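Local coordinates for protein vacuolar aminopeptidase 1 (PDB 5JGF) that removes amino acids from the N-terminus of peptides and proteins in the yeast vacuole as a dodecameric zinc aminopeptidase, at residues Arg137-Lys142 with Ile148-Val153; Leu218-Ala223 with Val228-Leu233; Ala387-Leu392 with Ile428-Ala433. All blocks are in the same frame, centred on the assembly; numbering follows the deposited sequence.

Contacts 1 and 2 are neighbours, with centres 10 Å apart. A salt bridge joins them, between Lys142 NZ of contact 1 and Glu232 OE1 of contact 2 at 2.8 Å. Contact 3 lies on the opposite side of the chain's centre. Its nearest atoms are about 23 Å from contact 1 and about 31 Å from contact 2. The dodecamer nevertheless brings contacts 1 and 3 of different subunits together: Lys141 forms a salt bridge with Glu391 of a neighbouring subunit. Contact 3 is the one nearer the metal site, though not in it: the side chain of Leu430 is about 12 Å from a bound zinc ion. Contacts 1 and 2 lie away from the annotated sites.

Contact 1: residues Arg137-Lys142 with Ile148-Val153; sequences RLLYKK and IKSALV
Tyr140 and Lys149 face each other across two antiparallel strands. Lys149 CB lies over one face of the ring, 3.9 Å from the centroid of the Tyr140 ring and 25° off the ring normal. This is a CH-pi contact, offset toward the rim. The lysine chain then runs on extended past the phenol, with Lys149 CD 3.7 Å from Tyr140 OH. Tyr140 CG stands between its own backbone N and carbonyl carbon (chi1 67°), a turn that lays the ring across the partner strand. There Tyr140 CE1 also meets Ala151 CB at 3.8 Å. The backbones of Tyr140 and Lys149 form a hydrogen-bonded pair, in which Lys149 N donates to Tyr140 O at 2.7 Å. Leu138 and Ala151 make a second such pair.

Ile148 works at the turn end of the strands. Its CD1 rests on the aliphatic part of Lys141, 3.6 Å from Lys141 CD. The charged end of that lysine goes to Glu391 of a neighbouring subunit. Phe470 of that subunit packs on Ile148.

At the far end Arg137 NE donates to Ser150 OG at 2.9 Å, close to the guanidinium plane. The extended chain (chi1 -175°) rises from the sheet and leans diagonally to Ser150. Leu138 and Val153, on the side toward helix 216-226, cross at about a right angle.

The pairs alternate as in any antiparallel ladder, and the short loop joining the two successive strands makes it a beta hairpin. Its second strand, 149-154, is an outermost strand of a six-stranded antiparallel sheet within the chain.

Contact 2: residues Leu218-Ala223 with Val228-Leu233; sequences LLRYVA and VEVSEL
Ala223 O accepts a hydrogen bond from Val228 N at 2.9 Å. The bond is nearly straight at the hydrogen (168°), but the donor is tilted 29° from the carbonyl plane. It links a residue in the last turn of helix 216-226 to the chain just past the helix end. Ala223 CB and Val228 CG2 also touch, 4.2 Å apart. The five-residue spacing and this apolar touch are consistent with the outer 6-to-1 bond of a Schellman motif.

A second bond steadies the loop itself. Glu229 N donates to Glu232 OE1 at 2.8 Å, on the anti side of the carboxylate and out of its plane. The same oxygen forms a salt bridge with Lys142, so it is held from two directions. This ties the short 3-10 turn 230-232 to the preceding hairpin.

Apolar groups fill the angle between helix and turn. Ala223 CB is their meeting point, 4.0 Å from Val230 CG2 and 4.1 Å from Leu233 CD1. The two branches of Val230 meet different parts of the helix. Val230 CG1 meets Leu219 CB, while CG2 lies 3.9 Å from Arg220 CG. Val230 CG1 is anti to its backbone N (chi1 171°), which leaves CG2 beside that N and pointing at the helix. Leu233 CD1 approaches obliquely, 4.0 Å from Leu219 CD2, and also reaches Val222 CG2. Of the Arg220 side chain, the aliphatic start makes the touch; its guanidinium forms a salt bridge with Glu205.

The loop thus folds back along helix 216-226 before the chain enters strand 233-242. Val222 and Leu233 both pack on Leu138 of strand 132-140, and Val228 on Tyr140. The helix therefore lies against the antiparallel sheet that the returning chain joins.

Contact 3: residues Ala387-Leu392 with Ile428-Ala433; sequences ALVEEL and IDLGIA
Val389 CG2 and Ile428 make the close part of this contact. The valine methyl meets both methyls of the isoleucine at once: Ile428 CG2 is 3.8 Å from Val389 CG2, and Ile428 CD1 is equally near to it. The two side chains slide past each other in opposite directions. Ile428 CG1 is anti to the carbonyl carbon and CG2 anti to the backbone N (chi1 -53°), an arrangement that turns both arms of the side chain toward the helix. The turn of Val389 (chi1 168°) presents CG2 as the methyl that meets the strand.

The fit is looser to either side of this pair. Leu388 CD2 reaches Ile428 CD1 at 4.1 Å, the two side chains crossing at about a right angle. Leu430 CD2 lies 4.1 Å from Val389 CG2. The side chain of Leu430 is also about 8 Å from that of the zinc ligand Asp344, on strand 339-347. Beyond Leu430 the strand diverges from the helix, and Gly431 to Ala433 make no contact with it. The segment axes are 10.5 Å apart at their closest and inclined at 46°.

The partly exposed part of the helix is polar. Glu390 is hydrogen-bonded to Tyr402 and to Gln235 of a neighbouring subunit. Glu391 is buried and forms salt bridges with Arg394 and Arg395 of its own chain and with Lys141 of the neighbouring subunit. The inward side instead packs on Ile339 and Leu371, which continue the apolar layer over the central mixed sheet. The helix thus packs on a strand already hydrogen-bonded to strands 339-347 and 369-372.

All the closest contacts between the two segments are between methyl groups. The contact therefore rests on van der Waals packing and, by inference, on the exclusion of water, with the charges kept to the other side of the helix.

Contact 1: residues Arg137-Lys142 with Ile148-Val153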
ATOM      1  N   ARG D 137     -26.129  18.622 -39.965  1.00 15.36           N
ATOM      2  CA  ARG D 137     -25.942  19.094 -41.329  1.00 17.71           C
ATOM      3  C   ARG D 137     -25.515  18.022 -42.322  1.00 17.64           C
ATOM      4  O   ARG D 137     -24.617  17.224 -42.050  1.00 16.34           O
ATOM      5  CB  ARG D 137     -24.906  20.219 -41.321  1.00 18.57           C
ATOM      6  CG  ARG D 137     -24.680  20.893 -42.661  1.00 21.60           C
ATOM      7  CD  ARG D 137     -23.583  21.940 -42.548  1.00 25.02           C
ATOM      8  NE  ARG D 137     -23.601  22.863 -43.675  1.00 29.71           N
ATOM      9  CZ  ARG D 137     -22.753  23.873 -43.831  1.00 32.07           C
ATOM     10  NH1 ARG D 137     -22.852  24.662 -44.893  1.00 34.18           N
ATOM     11  NH2 ARG D 137     -21.806  24.095 -42.931  1.00 29.43           N
ATOM     12  N   LEU D 138     -26.175  18.008 -43.474  1.00 18.07           N
ATOM     13  CA  LEU D 138     -25.839  17.072 -44.539  1.00 19.55           C
ATOM     14  C   LEU D 138     -25.364  17.899 -45.721  1.00 20.20           C
ATOM     15  O   LEU D 138     -25.955  18.933 -46.029  1.00 20.12           O
ATOM     16  CB  LEU D 138     -27.060  16.268 -44.994  1.00 21.51           C
ATOM     17  CG  LEU D 138     -27.761  15.297 -44.048  1.00 24.30           C
ATOM     18  CD1 LEU D 138     -28.833  14.549 -44.836  1.00 24.48           C
ATOM     19  CD2 LEU D 138     -26.760  14.313 -43.452  1.00 23.46           C
ATOM     20  N   LEU D 139     -24.289  17.461 -46.363  1.00 19.99           N
ATOM     21  CA  LEU D 139     -23.794  18.153 -47.547  1.00 20.48           C
ATOM     22  C   LEU D 139     -24.121  17.217 -48.700  1.00 21.70           C
ATOM     23  O   LEU D 139     -23.826  16.023 -48.636  1.00 21.33           O
ATOM     24  CB  LEU D 139     -22.283  18.388 -47.469  1.00 20.22           C
ATOM     25  CG  LEU D 139     -21.778  19.370 -46.409  1.00 18.85           C
ATOM     26  CD1 LEU D 139     -20.270  19.544 -46.556  1.00 20.04           C
ATOM     27  CD2 LEU D 139     -22.482  20.713 -46.568  1.00 19.37           C
ATOM     28  N   TYR D 140     -24.753  17.743 -49.742  1.00 23.33           N
ATOM     29  CA  TYR D 140     -25.106  16.906 -50.877  1.00 24.82           C
ATOM     30  C   TYR D 140     -24.901  17.609 -52.210  1.00 25.66           C
ATOM     31  O   TYR D 140     -24.707  18.823 -52.272  1.00 24.32           O
ATOM     32  CB  TYR D 140     -26.562  16.439 -50.764  1.00 24.61           C
ATOM     33  CG  TYR D 140     -27.590  17.544 -50.887  1.00 25.89           C
ATOM     34  CD1 TYR D 140     -27.913  18.353 -49.798  1.00 25.77           C
ATOM     35  CD2 TYR D 140     -28.235  17.784 -52.101  1.00 26.87           C
ATOM     36  CE1 TYR D 140     -28.857  19.374 -49.913  1.00 27.28           C
ATOM     37  CE2 TYR D 140     -29.177  18.802 -52.228  1.00 28.07           C
ATOM     38  CZ  TYR D 140     -29.486  19.591 -51.134  1.00 29.12           C
ATOM     39  OH  TYR D 140     -30.422  20.593 -51.260  1.00 30.52           O
ATOM     40  N   LYS D 141     -24.945  16.823 -53.278  1.00 27.51           N
ATOM     41  CA  LYS D 141     -24.766  17.335 -54.627  1.00 28.80           C
ATOM     42  C   LYS D 141     -25.813  16.668 -55.508  1.00 30.21           C
ATOM     43  O   LYS D 141     -25.748  15.465 -55.753  1.00 27.94           O
ATOM     44  CB  LYS D 141     -23.353  17.005 -55.116  1.00 31.25           C
ATOM     45  CG  LYS D 141     -23.028  17.452 -56.529  1.00 34.50           C
ATOM     46  CD  LYS D 141     -21.522  17.456 -56.761  1.00 38.22           C
ATOM     47  CE  LYS D 141     -20.905  16.083 -56.538  1.00 40.59           C
ATOM     48  NZ  LYS D 141     -19.423  16.115 -56.693  1.00 41.83           N
ATOM     49  N   LYS D 142     -26.789  17.448 -55.962  1.00 32.34           N
ATOM     50  CA  LYS D 142     -27.849  16.908 -56.804  1.00 35.78           C
ATOM     51  C   LYS D 142     -27.275  16.234 -58.041  1.00 36.27           C
ATOM     52  O   LYS D 142     -26.360  16.756 -58.679  1.00 36.70           O
ATOM     53  CB  LYS D 142     -28.829  18.013 -57.218  1.00 36.48           C
ATOM     54  CG  LYS D 142     -29.678  18.569 -56.073  1.00 38.84           C
ATOM     55  CD  LYS D 142     -30.442  17.468 -55.330  1.00 41.14           C
ATOM     56  CE  LYS D 142     -31.451  16.751 -56.221  1.00 42.61           C
ATOM     57  NZ  LYS D 142     -32.171  15.667 -55.484  1.00 43.17           N
ATOM     58  N   ILE D 148     -22.455  22.008 -54.458  1.00 34.74           N
ATOM     59  CA  ILE D 148     -22.627  21.357 -53.168  1.00 32.93           C
ATOM     60  C   ILE D 148     -23.621  22.174 -52.355  1.00 32.42           C
ATOM     61  O   ILE D 148     -23.457  23.385 -52.202  1.00 32.20           O
ATOM     62  CB  ILE D 148     -21.298  21.290 -52.388  1.00 34.92           C
ATOM     63  CG1 ILE D 148     -20.231  20.584 -53.229  1.00 35.01           C
ATOM     64  CG2 ILE D 148     -21.506  20.566 -51.065  1.00 34.82           C
ATOM     65  CD1 ILE D 148     -20.627  19.200 -53.693  1.00 36.14           C
ATOM     66  N   LYS D 149     -24.656  21.516 -51.847  1.00 28.11           N
ATOM     67  CA  LYS D 149     -25.663  22.198 -51.047  1.00 24.22           C
ATOM     68  C   LYS D 149     -25.713  21.618 -49.641  1.00 25.47           C
ATOM     69  O   LYS D 149     -25.159  20.551 -49.378  1.00 25.24           O
ATOM     70  CB  LYS D 149     -27.040  22.079 -51.707  1.00 26.06           C
ATOM     71  CG  LYS D 149     -27.171  22.857 -53.013  1.00 24.43           C
ATOM     72  CD  LYS D 149     -28.550  22.666 -53.633  1.00 24.08           C
ATOM     73  CE  LYS D 149     -28.682  23.443 -54.942  1.00 26.06           C
ATOM     74  NZ  LYS D 149     -30.030  23.256 -55.565  1.00 29.00           N
ATOM     75  N   SER D 150     -26.380  22.331 -48.745  1.00 25.88           N
ATOM     76  CA  SER D 150     -26.506  21.894 -47.365  1.00 25.22           C
ATOM     77  C   SER D 150     -27.964  21.715 -46.964  1.00 24.73           C
ATOM     78  O   SER D 150     -28.849  22.427 -47.437  1.00 23.04           O
ATOM     79  CB  SER D 150     -25.841  22.912 -46.436  1.00 26.25           C
ATOM     80  OG  SER D 150     -26.092  22.603 -45.079  1.00 31.06           O
ATOM     81  N   ALA D 151     -28.207  20.749 -46.090  1.00 22.55           N
ATOM     82  CA  ALA D 151     -29.545  20.479 -45.601  1.00 21.96           C
ATOM     83  C   ALA D 151     -29.428  20.076 -44.143  1.00 21.18           C
ATOM     84  O   ALA D 151     -28.443  19.455 -43.742  1.00 19.15           O
ATOM     85  CB  ALA D 151     -30.186  19.356 -46.405  1.00 22.64           C
ATOM     86  N   LEU D 152     -30.425  20.448 -43.352  1.00 19.63           N
ATOM     87  CA  LEU D 152     -30.441  20.099 -41.939  1.00 19.64           C
ATOM     88  C   LEU D 152     -31.494  19.025 -41.728  1.00 20.13           C
ATOM     89  O   LEU D 152     -32.589  19.100 -42.295  1.00 17.81           O
ATOM     90  CB  LEU D 152     -30.775  21.330 -41.095  1.00 21.47           C
ATOM     91  CG  LEU D 152     -29.617  22.048 -40.391  1.00 23.61           C
ATOM     92  CD1 LEU D 152     -28.374  22.110 -41.271  1.00 22.62           C
ATOM     93  CD2 LEU D 152     -30.086  23.432 -39.998  1.00 23.36           C
ATOM     94  N   VAL D 153     -31.159  18.018 -40.929  1.00 15.81           N
ATOM     95  CA  VAL D 153     -32.089  16.933 -40.639  1.00 15.27           C
ATOM     96  C   VAL D 153     -32.244  16.764 -39.131  1.00 14.62           C
ATOM     97  O   VAL D 153     -31.392  17.204 -38.359  1.00 13.89           O
ATOM     98  CB  VAL D 153     -31.618  15.608 -41.277  1.00 17.46           C
ATOM     99  CG1 VAL D 153     -31.653  15.732 -42.798  1.00 17.96           C
ATOM    100  CG2 VAL D 153     -30.206  15.272 -40.808  1.00 17.56           C
TER

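Contact 2: residues Leu218-Ala223 with Val228-Leu233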
ATOM      1  N   LEU D 218     -28.754   3.946 -42.296  1.00 22.32           N
ATOM      2  CA  LEU D 218     -28.605   5.324 -41.837  1.00 21.63           C
ATOM      3  C   LEU D 218     -28.569   6.296 -43.013  1.00 19.95           C
ATOM      4  O   LEU D 218     -29.199   7.353 -42.968  1.00 18.30           O
ATOM      5  CB  LEU D 218     -27.329   5.477 -41.003  1.00 22.45           C
ATOM      6  CG  LEU D 218     -26.987   6.900 -40.531  1.00 25.12           C
ATOM      7  CD1 LEU D 218     -28.140   7.480 -39.716  1.00 26.20           C
ATOM      8  CD2 LEU D 218     -25.714   6.871 -39.694  1.00 27.54           C
ATOM      9  N   LEU D 219     -27.835   5.940 -44.064  1.00 18.21           N
ATOM     10  CA  LEU D 219     -27.750   6.805 -45.239  1.00 20.03           C
ATOM     11  C   LEU D 219     -29.131   7.017 -45.862  1.00 20.29           C
ATOM     12  O   LEU D 219     -29.496   8.138 -46.213  1.00 19.98           O
ATOM     13  CB  LEU D 219     -26.787   6.210 -46.277  1.00 19.48           C
ATOM     14  CG  LEU D 219     -25.307   6.180 -45.867  1.00 21.36           C
ATOM     15  CD1 LEU D 219     -24.464   5.551 -46.967  1.00 21.17           C
ATOM     16  CD2 LEU D 219     -24.837   7.606 -45.584  1.00 20.08           C
ATOM     17  N   ARG D 220     -29.900   5.938 -45.992  1.00 20.53           N
ATOM     18  CA  ARG D 220     -31.242   6.029 -46.567  1.00 20.14           C
ATOM     19  C   ARG D 220     -32.148   6.883 -45.690  1.00 21.20           C
ATOM     20  O   ARG D 220     -32.945   7.682 -46.189  1.00 20.34           O
ATOM     21  CB  ARG D 220     -31.856   4.635 -46.717  1.00 21.96           C
ATOM     22  CG  ARG D 220     -31.215   3.783 -47.802  1.00 22.30           C
ATOM     23  CD  ARG D 220     -31.681   2.337 -47.705  1.00 23.80           C
ATOM     24  NE  ARG D 220     -31.167   1.525 -48.803  1.00 25.78           N
ATOM     25  CZ  ARG D 220     -31.158   0.196 -48.811  1.00 27.81           C
ATOM     26  NH1 ARG D 220     -31.635  -0.483 -47.775  1.00 28.44           N
ATOM     27  NH2 ARG D 220     -30.669  -0.455 -49.858  1.00 28.17           N
ATOM     28  N   TYR D 221     -32.014   6.719 -44.378  1.00 20.44           N
ATOM     29  CA  TYR D 221     -32.830   7.464 -43.433  1.00 20.86           C
ATOM     30  C   TYR D 221     -32.602   8.976 -43.486  1.00 20.49           C
ATOM     31  O   TYR D 221     -33.562   9.742 -43.597  1.00 22.19           O
ATOM     32  CB  TYR D 221     -32.594   6.942 -42.009  1.00 20.87           C
ATOM     33  CG  TYR D 221     -33.422   7.651 -40.962  1.00 21.44           C
ATOM     34  CD1 TYR D 221     -32.835   8.549 -40.070  1.00 19.34           C
ATOM     35  CD2 TYR D 221     -34.801   7.458 -40.891  1.00 22.45           C
ATOM     36  CE1 TYR D 221     -33.603   9.241 -39.136  1.00 20.43           C
ATOM     37  CE2 TYR D 221     -35.577   8.145 -39.964  1.00 22.85           C
ATOM     38  CZ  TYR D 221     -34.973   9.036 -39.092  1.00 20.89           C
ATOM     39  OH  TYR D 221     -35.745   9.737 -38.198  1.00 19.10           O
ATOM     40  N   VAL D 222     -31.349   9.415 -43.416  1.00 19.86           N
ATOM     41  CA  VAL D 222     -31.075  10.851 -43.453  1.00 20.65           C
ATOM     42  C   VAL D 222     -31.334  11.452 -44.833  1.00 20.78           C
ATOM     43  O   VAL D 222     -31.649  12.634 -44.947  1.00 20.79           O
ATOM     44  CB  VAL D 222     -29.628  11.173 -43.008  1.00 20.70           C
ATOM     45  CG1 VAL D 222     -29.420  10.720 -41.565  1.00 20.76           C
ATOM     46  CG2 VAL D 222     -28.630  10.510 -43.926  1.00 21.65           C
ATOM     47  N   ALA D 223     -31.206  10.640 -45.877  1.00 20.97           N
ATOM     48  CA  ALA D 223     -31.463  11.113 -47.234  1.00 22.26           C
ATOM     49  C   ALA D 223     -32.961  11.382 -47.335  1.00 22.46           C
ATOM     50  O   ALA D 223     -33.389  12.388 -47.898  1.00 23.83           O
ATOM     51  CB  ALA D 223     -31.045  10.058 -48.251  1.00 21.01           C
ATOM     52  N   VAL D 228     -33.425  13.915 -50.411  1.00 26.59           N
ATOM     53  CA  VAL D 228     -32.449  13.750 -51.482  1.00 26.68           C
ATOM     54  C   VAL D 228     -32.155  12.269 -51.668  1.00 27.49           C
ATOM     55  O   VAL D 228     -32.627  11.435 -50.893  1.00 27.26           O
ATOM     56  CB  VAL D 228     -31.126  14.484 -51.167  1.00 25.72           C
ATOM     57  CG1 VAL D 228     -31.390  15.966 -50.958  1.00 24.78           C
ATOM     58  CG2 VAL D 228     -30.472  13.874 -49.933  1.00 25.39           C
ATOM     59  N   GLU D 229     -31.381  11.942 -52.697  1.00 26.97           N
ATOM     60  CA  GLU D 229     -31.026  10.555 -52.964  1.00 28.55           C
ATOM     61  C   GLU D 229     -29.727  10.216 -52.237  1.00 26.19           C
ATOM     62  O   GLU D 229     -28.887  11.088 -52.024  1.00 24.45           O
ATOM     63  CB  GLU D 229     -30.839  10.329 -54.467  1.00 31.54           C
ATOM     64  CG  GLU D 229     -32.069  10.631 -55.309  1.00 38.37           C
ATOM     65  CD  GLU D 229     -33.279   9.829 -54.877  1.00 42.41           C
ATOM     66  OE1 GLU D 229     -33.163   8.590 -54.766  1.00 44.74           O
ATOM     67  OE2 GLU D 229     -34.347  10.436 -54.654  1.00 46.10           O
ATOM     68  N   VAL D 230     -29.568   8.952 -51.858  1.00 25.28           N
ATOM     69  CA  VAL D 230     -28.360   8.514 -51.166  1.00 25.01           C
ATOM     70  C   VAL D 230     -27.115   8.832 -52.000  1.00 26.44           C
ATOM     71  O   VAL D 230     -26.102   9.282 -51.465  1.00 25.74           O
ATOM     72  CB  VAL D 230     -28.402   6.993 -50.864  1.00 24.02           C
ATOM     73  CG1 VAL D 230     -27.048   6.519 -50.341  1.00 24.36           C
ATOM     74  CG2 VAL D 230     -29.485   6.700 -49.827  1.00 23.61           C
ATOM     75  N   SER D 231     -27.198   8.607 -53.308  1.00 25.65           N
ATOM     76  CA  SER D 231     -26.072   8.871 -54.202  1.00 26.16           C
ATOM     77  C   SER D 231     -25.621  10.328 -54.147  1.00 25.21           C
ATOM     78  O   SER D 231     -24.472  10.645 -54.456  1.00 24.98           O
ATOM     79  CB  SER D 231     -26.448   8.522 -55.644  1.00 26.91           C
ATOM     80  OG  SER D 231     -27.514   9.339 -56.101  1.00 25.18           O
ATOM     81  N   GLU D 232     -26.527  11.210 -53.743  1.00 24.32           N
ATOM     82  CA  GLU D 232     -26.223  12.633 -53.674  1.00 26.21           C
ATOM     83  C   GLU D 232     -25.526  13.072 -52.386  1.00 25.70           C
ATOM     84  O   GLU D 232     -25.004  14.183 -52.312  1.00 26.75           O
ATOM     85  CB  GLU D 232     -27.510  13.435 -53.884  1.00 27.55           C
ATOM     86  CG  GLU D 232     -28.238  13.044 -55.168  1.00 30.17           C
ATOM     87  CD  GLU D 232     -29.527  13.814 -55.384  1.00 33.20           C
ATOM     88  OE1 GLU D 232     -30.386  13.813 -54.478  1.00 31.56           O
ATOM     89  OE2 GLU D 232     -29.686  14.411 -56.470  1.00 35.61           O
ATOM     90  N   LEU D 233     -25.510  12.206 -51.378  1.00 23.73           N
ATOM     91  CA  LEU D 233     -24.860  12.539 -50.111  1.00 23.63           C
ATOM     92  C   LEU D 233     -23.338  12.512 -50.252  1.00 23.66           C
ATOM     93  O   LEU D 233     -22.774  11.522 -50.719  1.00 23.59           O
ATOM     94  CB  LEU D 233     -25.283  11.551 -49.021  1.00 23.19           C
ATOM     95  CG  LEU D 233     -26.774  11.441 -48.686  1.00 23.36           C
ATOM     96  CD1 LEU D 233     -26.966  10.352 -47.638  1.00 23.16           C
ATOM     97  CD2 LEU D 233     -27.304  12.775 -48.175  1.00 23.65           C
TER

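Contact 3: residues Ala387-Leu392 with Ile428-Ala433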
ATOM      1  N   ALA D 387     -19.732  47.371 -10.886  1.00 17.34           N
ATOM      2  CA  ALA D 387     -20.472  48.578 -10.535  1.00 18.00           C
ATOM      3  C   ALA D 387     -21.446  48.962 -11.647  1.00 17.15           C
ATOM      4  O   ALA D 387     -22.589  49.339 -11.380  1.00 17.93           O
ATOM      5  CB  ALA D 387     -19.498  49.726 -10.270  1.00 16.31           C
ATOM      6  N   LEU D 388     -20.994  48.858 -12.893  1.00 17.46           N
ATOM      7  CA  LEU D 388     -21.833  49.203 -14.035  1.00 17.95           C
ATOM      8  C   LEU D 388     -23.077  48.331 -14.110  1.00 17.66           C
ATOM      9  O   LEU D 388     -24.177  48.831 -14.331  1.00 16.36           O
ATOM     10  CB  LEU D 388     -21.037  49.090 -15.338  1.00 17.77           C
ATOM     11  CG  LEU D 388     -21.838  49.410 -16.608  1.00 21.59           C
ATOM     12  CD1 LEU D 388     -20.946  50.097 -17.614  1.00 23.66           C
ATOM     13  CD2 LEU D 388     -22.430  48.134 -17.184  1.00 22.51           C
ATOM     14  N   VAL D 389     -22.905  47.025 -13.925  1.00 17.81           N
ATOM     15  CA  VAL D 389     -24.037  46.110 -13.970  1.00 16.98           C
ATOM     16  C   VAL D 389     -24.990  46.349 -12.801  1.00 17.39           C
ATOM     17  O   VAL D 389     -26.209  46.281 -12.959  1.00 16.19           O
ATOM     18  CB  VAL D 389     -23.564  44.631 -13.962  1.00 18.41           C
ATOM     19  CG1 VAL D 389     -24.744  43.697 -13.700  1.00 18.71           C
ATOM     20  CG2 VAL D 389     -22.924  44.296 -15.299  1.00 18.89           C
ATOM     21  N   GLU D 390     -24.444  46.643 -11.627  1.00 18.40           N
ATOM     22  CA  GLU D 390     -25.299  46.881 -10.473  1.00 17.92           C
ATOM     23  C   GLU D 390     -26.062  48.198 -10.627  1.00 18.42           C
ATOM     24  O   GLU D 390     -27.220  48.299 -10.228  1.00 19.44           O
ATOM     25  CB  GLU D 390     -24.463  46.841  -9.185  1.00 18.12           C
ATOM     26  CG  GLU D 390     -23.743  45.494  -9.033  1.00 20.29           C
ATOM     27  CD  GLU D 390     -23.045  45.290  -7.696  1.00 21.83           C
ATOM     28  OE1 GLU D 390     -22.347  46.210  -7.224  1.00 20.54           O
ATOM     29  OE2 GLU D 390     -23.181  44.185  -7.127  1.00 23.14           O
ATOM     30  N   GLU D 391     -25.425  49.201 -11.224  1.00 20.35           N
ATOM     31  CA  GLU D 391     -26.085  50.491 -11.439  1.00 21.02           C
ATOM     32  C   GLU D 391     -27.164  50.292 -12.503  1.00 21.40           C
ATOM     33  O   GLU D 391     -28.292  50.771 -12.370  1.00 20.39           O
ATOM     34  CB  GLU D 391     -25.066  51.536 -11.908  1.00 22.95           C
ATOM     35  CG  GLU D 391     -25.665  52.873 -12.340  1.00 28.67           C
ATOM     36  CD  GLU D 391     -26.429  53.568 -11.227  1.00 32.70           C
ATOM     37  OE1 GLU D 391     -25.888  53.662 -10.103  1.00 34.22           O
ATOM     38  OE2 GLU D 391     -27.563  54.030 -11.481  1.00 34.12           O
ATOM     39  N   LEU D 392     -26.800  49.565 -13.554  1.00 21.24           N
ATOM     40  CA  LEU D 392     -27.708  49.258 -14.651  1.00 23.29           C
ATOM     41  C   LEU D 392     -28.951  48.537 -14.119  1.00 23.55           C
ATOM     42  O   LEU D 392     -30.079  48.841 -14.513  1.00 22.25           O
ATOM     43  CB  LEU D 392     -26.983  48.370 -15.663  1.00 26.59           C
ATOM     44  CG  LEU D 392     -27.652  48.031 -16.989  1.00 30.10           C
ATOM     45  CD1 LEU D 392     -27.893  49.305 -17.788  1.00 30.34           C
ATOM     46  CD2 LEU D 392     -26.754  47.078 -17.765  1.00 31.27           C
ATOM     47  N   ILE D 428     -17.644  41.914 -19.000  1.00 11.94           N
ATOM     48  CA  ILE D 428     -18.279  41.437 -17.782  1.00 12.49           C
ATOM     49  C   ILE D 428     -18.862  40.045 -17.982  1.00 13.43           C
ATOM     50  O   ILE D 428     -19.720  39.841 -18.843  1.00 12.28           O
ATOM     51  CB  ILE D 428     -19.413  42.396 -17.363  1.00 16.76           C
ATOM     52  CG1 ILE D 428     -18.860  43.821 -17.279  1.00 20.79           C
ATOM     53  CG2 ILE D 428     -20.009  41.966 -16.023  1.00 17.55           C
ATOM     54  CD1 ILE D 428     -19.884  44.896 -17.544  1.00 22.02           C
ATOM     55  N   ASP D 429     -18.385  39.085 -17.197  1.00 12.53           N
ATOM     56  CA  ASP D 429     -18.896  37.726 -17.287  1.00 12.13           C
ATOM     57  C   ASP D 429     -20.084  37.586 -16.348  1.00 12.57           C
ATOM     58  O   ASP D 429     -19.994  37.896 -15.161  1.00 12.48           O
ATOM     59  CB  ASP D 429     -17.806  36.713 -16.914  1.00 14.23           C
ATOM     60  CG  ASP D 429     -16.950  36.314 -18.105  1.00 12.74           C
ATOM     61  OD1 ASP D 429     -17.445  35.562 -18.974  1.00 15.03           O
ATOM     62  OD2 ASP D 429     -15.787  36.756 -18.174  1.00 14.70           O
ATOM     63  N   LEU D 430     -21.206  37.138 -16.898  1.00 12.31           N
ATOM     64  CA  LEU D 430     -22.424  36.947 -16.125  1.00 11.48           C
ATOM     65  C   LEU D 430     -23.309  35.989 -16.899  1.00 12.29           C
ATOM     66  O   LEU D 430     -22.949  35.546 -17.987  1.00 13.89           O
ATOM     67  CB  LEU D 430     -23.145  38.286 -15.921  1.00 11.67           C
ATOM     68  CG  LEU D 430     -23.345  39.207 -17.136  1.00 12.98           C
ATOM     69  CD1 LEU D 430     -24.269  38.565 -18.154  1.00 14.74           C
ATOM     70  CD2 LEU D 430     -23.928  40.543 -16.657  1.00 13.86           C
ATOM     71  N   GLY D 431     -24.467  35.665 -16.346  1.00 12.13           N
ATOM     72  CA  GLY D 431     -25.346  34.759 -17.050  1.00 13.58           C
ATOM     73  C   GLY D 431     -26.503  34.310 -16.198  1.00 13.41           C
ATOM     74  O   GLY D 431     -26.638  34.725 -15.049  1.00 13.16           O
ATOM     75  N   ILE D 432     -27.352  33.477 -16.782  1.00 11.33           N
ATOM     76  CA  ILE D 432     -28.500  32.936 -16.080  1.00 13.00           C
ATOM     77  C   ILE D 432     -27.974  31.663 -15.431  1.00 13.66           C
ATOM     78  O   ILE D 432     -27.397  30.813 -16.108  1.00 13.75           O
ATOM     79  CB  ILE D 432     -29.636  32.599 -17.072  1.00 13.44           C
ATOM     80  CG1 ILE D 432     -30.069  33.876 -17.806  1.00 14.05           C
ATOM     81  CG2 ILE D 432     -30.814  31.973 -16.331  1.00 12.50           C
ATOM     82  CD1 ILE D 432     -31.070  33.646 -18.933  1.00 15.25           C
ATOM     83  N   ALA D 433     -28.150  31.547 -14.119  1.00 13.40           N
ATOM     84  CA  ALA D 433     -27.667  30.383 -13.390  1.00 13.24           C
ATOM     85  C   ALA D 433     -28.536  29.156 -13.616  1.00 12.36           C
ATOM     86  O   ALA D 433     -29.742  29.265 -13.828  1.00 13.31           O
ATOM     87  CB  ALA D 433     -27.588  30.700 -11.898  1.00 12.08           C
TER